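PDB 3S6J: hydrolase, haloacid dehalogenase-like family from Pseudomonas syringae pv. tomato, which probably acts as a metal-dependent phosphatase on sugar phosphates, the chain here being the haloacid dehalogenase-like part of a longer protein. Local coordinates for residues G189-G194 with G198-A203; D19-N24 with R46-S51. All coordinates share one frame; numbering follows the deposited sequence.

Contact 1 (G189-G194 with G198-A203). With CA (calcium ion), chain N.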
# COMPACT_ATOMS: atom_id res chain seq x y z
N GLY E 189 -16.56 0.86 -0.73
CA GLY E 189 -15.11 0.95 -0.79
C GLY E 189 -14.50 0.11 -1.90
O GLY E 189 -15.01 -0.97 -2.22
N LEU E 190 -13.40 0.61 -2.47
CA LEU E 190 -12.64 -0.08 -3.52
C LEU E 190 -11.24 -0.41 -3.02
O LEU E 190 -10.60 0.40 -2.33
CB LEU E 190 -12.51 0.80 -4.77
CG LEU E 190 -13.60 0.78 -5.85
CD1 LEU E 190 -14.98 0.70 -5.26
CD2 LEU E 190 -13.48 1.95 -6.85
N LEU E 191 -10.75 -1.59 -3.39
CA LEU E 191 -9.42 -2.04 -3.00
C LEU E 191 -8.30 -1.40 -3.83
O LEU E 191 -7.11 -1.61 -3.54
CB LEU E 191 -9.33 -3.57 -3.10
CG LEU E 191 -10.37 -4.39 -2.33
CD1 LEU E 191 -10.14 -5.89 -2.55
CD2 LEU E 191 -10.32 -4.05 -0.83
N SER E 192 -8.67 -0.62 -4.85
CA SER E 192 -7.70 -0.15 -5.84
C SER E 192 -6.75 0.95 -5.33
O SER E 192 -5.77 1.31 -6.01
CB SER E 192 -8.41 0.28 -7.14
OG SER E 192 -9.56 1.05 -6.88
N GLY E 193 -7.02 1.47 -4.13
CA GLY E 193 -6.14 2.43 -3.48
C GLY E 193 -5.21 1.78 -2.47
O GLY E 193 -4.51 2.46 -1.71
N GLY E 194 -5.19 0.46 -2.44
CA GLY E 194 -4.37 -0.26 -1.49
C GLY E 194 -4.88 -0.45 -0.06
O GLY E 194 -4.22 -1.12 0.70
N GLY E 198 -11.04 -5.12 5.48
CA GLY E 198 -11.15 -4.83 6.91
C GLY E 198 -11.17 -3.35 7.26
O GLY E 198 -12.11 -2.88 7.90
N GLU E 199 -10.15 -2.61 6.85
CA GLU E 199 -10.08 -1.18 7.12
C GLU E 199 -11.30 -0.42 6.62
O GLU E 199 -11.86 0.42 7.34
CB GLU E 199 -8.85 -0.56 6.45
CG GLU E 199 -7.56 -1.22 6.78
CD GLU E 199 -6.40 -0.62 5.99
OE1 GLU E 199 -6.06 -1.14 4.91
OE2 GLU E 199 -5.85 0.39 6.45
N LEU E 200 -11.66 -0.70 5.37
CA LEU E 200 -12.78 -0.01 4.71
C LEU E 200 -14.13 -0.31 5.37
O LEU E 200 -14.96 0.60 5.51
CB LEU E 200 -12.81 -0.33 3.21
CG LEU E 200 -11.67 0.25 2.36
CD1 LEU E 200 -11.48 -0.49 1.03
CD2 LEU E 200 -11.91 1.74 2.11
N GLU E 201 -14.34 -1.56 5.78
CA GLU E 201 -15.54 -1.95 6.53
C GLU E 201 -15.58 -1.27 7.89
O GLU E 201 -16.62 -0.79 8.30
CB GLU E 201 -15.61 -3.48 6.72
CG GLU E 201 -16.12 -4.23 5.49
CD GLU E 201 -16.04 -5.74 5.62
OE1 GLU E 201 -15.39 -6.24 6.57
OE2 GLU E 201 -16.61 -6.42 4.77
N ARG E 202 -14.45 -1.21 8.58
CA ARG E 202 -14.42 -0.55 9.88
C ARG E 202 -14.59 0.97 9.78
O ARG E 202 -15.04 1.59 10.72
CB ARG E 202 -13.17 -0.94 10.65
CG ARG E 202 -13.36 -2.27 11.34
CD ARG E 202 -12.10 -3.09 11.38
NE ARG E 202 -11.32 -2.86 12.59
CZ ARG E 202 -10.24 -2.09 12.64
NH1 ARG E 202 -9.82 -1.47 11.54
NH2 ARG E 202 -9.59 -1.94 13.79
N ALA E 203 -14.27 1.56 8.64
CA ALA E 203 -14.43 3.00 8.46
C ALA E 203 -15.81 3.27 7.90
O ALA E 203 -16.16 4.42 7.64
CB ALA E 203 -13.36 3.56 7.54
CA CA N . -2.93 -2.21 2.25
O HOH W 1 -3.24 -0.16 3.81
O HOH W 2 -2.92 -4.54 1.29
O HOH W 3 -1.35 -3.26 0.12
O HOH W 4 -4.10 -2.25 4.74

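Contact 2 (D19-N24 with R46-S51)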
# COMPACT_ATOMS: atom_id res chain seq x y z
N ASP E 19 -5.41 5.02 -11.21
CA ASP E 19 -4.40 4.31 -10.43
C ASP E 19 -3.25 5.25 -10.03
O ASP E 19 -2.15 5.20 -10.60
CB ASP E 19 -3.88 3.12 -11.21
CG ASP E 19 -3.06 2.18 -10.36
OD1 ASP E 19 -2.89 2.46 -9.16
OD2 ASP E 19 -2.60 1.15 -10.92
N SER E 20 -3.51 6.11 -9.05
CA SER E 20 -2.58 7.18 -8.73
C SER E 20 -2.15 7.32 -7.26
O SER E 20 -1.32 8.16 -6.94
CB SER E 20 -3.11 8.52 -9.23
OG SER E 20 -4.43 8.74 -8.81
N VAL E 21 -2.70 6.49 -6.38
CA VAL E 21 -2.32 6.53 -4.97
C VAL E 21 -0.82 6.33 -4.77
O VAL E 21 -0.21 7.01 -3.97
CB VAL E 21 -3.10 5.47 -4.14
CG1 VAL E 21 -2.49 5.33 -2.76
CG2 VAL E 21 -4.59 5.81 -4.05
N TYR E 22 -0.23 5.38 -5.48
CA TYR E 22 1.16 5.03 -5.29
C TYR E 22 2.09 6.15 -5.78
O TYR E 22 3.19 6.34 -5.25
CB TYR E 22 1.49 3.66 -5.93
CG TYR E 22 0.83 2.52 -5.17
CD1 TYR E 22 -0.54 2.26 -5.30
CD2 TYR E 22 1.56 1.71 -4.29
CE1 TYR E 22 -1.15 1.23 -4.60
CE2 TYR E 22 0.95 0.69 -3.58
CZ TYR E 22 -0.41 0.46 -3.74
OH TYR E 22 -1.03 -0.54 -3.02
N GLN E 23 1.63 6.91 -6.78
CA GLN E 23 2.37 8.09 -7.21
C GLN E 23 2.27 9.17 -6.12
O GLN E 23 3.25 9.84 -5.80
CB GLN E 23 1.87 8.59 -8.57
CG GLN E 23 2.34 7.76 -9.77
CD GLN E 23 1.61 6.42 -9.89
OE1 GLN E 23 0.46 6.27 -9.47
NE2 GLN E 23 2.28 5.44 -10.48
N ASN E 24 1.07 9.32 -5.54
CA ASN E 24 0.84 10.28 -4.47
C ASN E 24 1.77 9.94 -3.30
O ASN E 24 2.53 10.78 -2.84
CB ASN E 24 -0.64 10.29 -4.06
CG ASN E 24 -1.06 11.60 -3.43
OD1 ASN E 24 -0.24 12.44 -3.11
ND2 ASN E 24 -2.36 11.78 -3.25
N ARG E 46 -1.31 5.34 4.55
CA ARG E 46 -2.47 5.33 5.44
C ARG E 46 -3.29 6.62 5.37
O ARG E 46 -4.50 6.61 5.61
CB ARG E 46 -2.03 5.13 6.89
CG ARG E 46 -1.84 3.69 7.34
CD ARG E 46 -2.15 3.56 8.85
NE ARG E 46 -1.45 4.54 9.69
CZ ARG E 46 -1.21 4.39 11.00
NH1 ARG E 46 -1.61 3.28 11.63
NH2 ARG E 46 -0.57 5.32 11.68
N LYS E 47 -2.63 7.75 5.09
CA LYS E 47 -3.28 9.05 5.13
C LYS E 47 -3.75 9.56 3.75
O LYS E 47 -4.43 10.58 3.65
CB LYS E 47 -2.36 10.11 5.75
CG LYS E 47 -1.68 9.71 7.06
CD LYS E 47 -2.67 9.43 8.19
CE LYS E 47 -1.96 9.43 9.55
NZ LYS E 47 -2.79 8.81 10.64
N ILE E 48 -3.35 8.88 2.69
CA ILE E 48 -3.74 9.31 1.36
C ILE E 48 -5.27 9.34 1.24
O ILE E 48 -5.96 8.34 1.50
CB ILE E 48 -3.10 8.42 0.26
CG1 ILE E 48 -1.57 8.46 0.37
CG2 ILE E 48 -3.54 8.85 -1.14
CD1 ILE E 48 -0.95 9.85 0.16
N GLY E 49 -5.79 10.51 0.88
CA GLY E 49 -7.23 10.74 0.85
C GLY E 49 -7.62 11.88 1.77
O GLY E 49 -8.66 12.51 1.57
N MSE E 50 -6.82 12.14 2.80
CA MSE E 50 -6.95 13.38 3.59
C MSE E 50 -6.41 14.54 2.77
O MSE E 50 -5.56 14.34 1.91
CB MSE E 50 -6.13 13.33 4.88
CG MSE E 50 -6.50 12.23 5.84
SE MSE E 50 -5.70 12.62 7.58
CE MSE E 50 -7.08 11.90 8.75
N SER E 51 -6.88 15.76 3.04
CA SER E 51 -6.25 16.89 2.37
C SER E 51 -4.88 17.06 3.01
O SER E 51 -4.70 16.73 4.18
CB SER E 51 -7.07 18.17 2.49
OG SER E 51 -6.91 18.74 3.77

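Contact 1 (G189-G194 with G198-A203)
Leu200 reaches from helix 197-202 to the end of strand 186-190, inside the beta-alpha-beta unit that runs on into strand 207-209 at the edge of the parallel, Rossmann-like sheet of the haloacid dehalogenase fold. The CB of Leu200 points at the strand. CG stands beside the backbone N and anti to the carbonyl carbon, and chi1 of -68° with chi2 of 159° together carry CD1 to the backbone where the strand runs out. There CD1 lies 3.6 Å from Leu190 O and 4.3 Å from Gly189 C. Gly189, with no side chain, lets the leucine come this close: Gly189 CA is 6.0 Å from Leu200 CA.

Leu191 leaves the backbone at an angle, but its CD2 branch ends up closer to the helix, and its side chain is set obliquely to that of Leu200, CD2 to CD1 at 4.2 Å. Val208 of strand 207-209 touches both leucines and joins them in one apolar patch. Leu190 turns its side chain the other way, onto Thr16 and onto Pro212 and Leu215 of helix 212-217.

Beyond the strand the chain turns back, with Gly194 N bonded to Leu191 O at 3.0 Å, and brings Gly194 to a calcium ion at the dimer interface, where Gly194 of the second subunit supplies its own carbonyl oxygen. The end of Glu199 comes close to the water shell of this ion: Gly194 O binds the calcium directly at 2.3 Å, while water 1, itself a calcium ligand, donates to Glu199 OE1 at 3.2 Å.

Contact 2 (D19-N24 with R46-S51)
Ile48 carries the apolar part of this contact, setting its side chain from the turn after helix 41-47 against the first turn of helix 21-34; both helices belong to the helical cap inserted after the first strand, as in HAD phosphatases with a cap at this place. Two of its methyls do the work. CG2, anti to the backbone N, packs on Val21 CG1 at 4.0 Å. CD1 stands over one face of the Asn24 amide, 4.0 Å from Asn24 CG. Val25 and Trp28, further along helix 21-34, take up more of the isoleucine, which also touches Asp14.

The polar group in the interface is the Asn24 amide. Its ND2 meets Ile48 CG2 at 3.8 Å over the same face that CD1 covers, a van der Waals contact, while its hydrogen bonds go elsewhere: ND2 to Asp14 OD1, in the DxD motif after strand 8-11, and OD1 to His79 NE2. Ser20, though at the N-cap position, caps no N-H of the helix; its OG bonds to the other carboxylate oxygen, Asp14 OD2, so Ser20 and Asn24 between them hold both oxygens of this calcium ligand. Val21 rests on Asp172, another ligand of the same ion.

Backbone bonds shape the two sides. Asn24 N bonds to Ser20 O at 3.0 Å as the helix starts, and Met50 N, of a selenomethionine, bonds to Lys47 O at 3.0 Å in a type II beta turn. Gly49 sits in that turn with a positive phi of 120°, a backbone shape easy only for a residue without a CB.

Greasy contact and second-shell bonding thus share one amide: with both its polar atoms engaged and Ile48 against it, Asn24 is probably restrained from rotating, consistent with a fixed carboxylate orientation for Asp14 at the metal.

How the contacts relate
Both contacts are mainly buried, but contact 2 lies nearer the middle of the chain, about 7 Å from its centre against 12 Å for contact 1. Contact 1 ties a strand to the helix that follows it in the parallel sheet; contact 2 joins the start of helix 21-34 to the turn after helix 41-47 in the insertion that leaves strand 18-19 and returns at strand 91-92. Each rests on one branched aliphatic residue, yet the metal chemistry differs: a backbone carbonyl and waters at the dimer interface in 189-194 with 198-203, second-shell bonds to a side-chain ligand in 19-24 with 46-51. They meet where Gly193 O lies 3.7 Å from Val21 CG1, and both reach the second subunit.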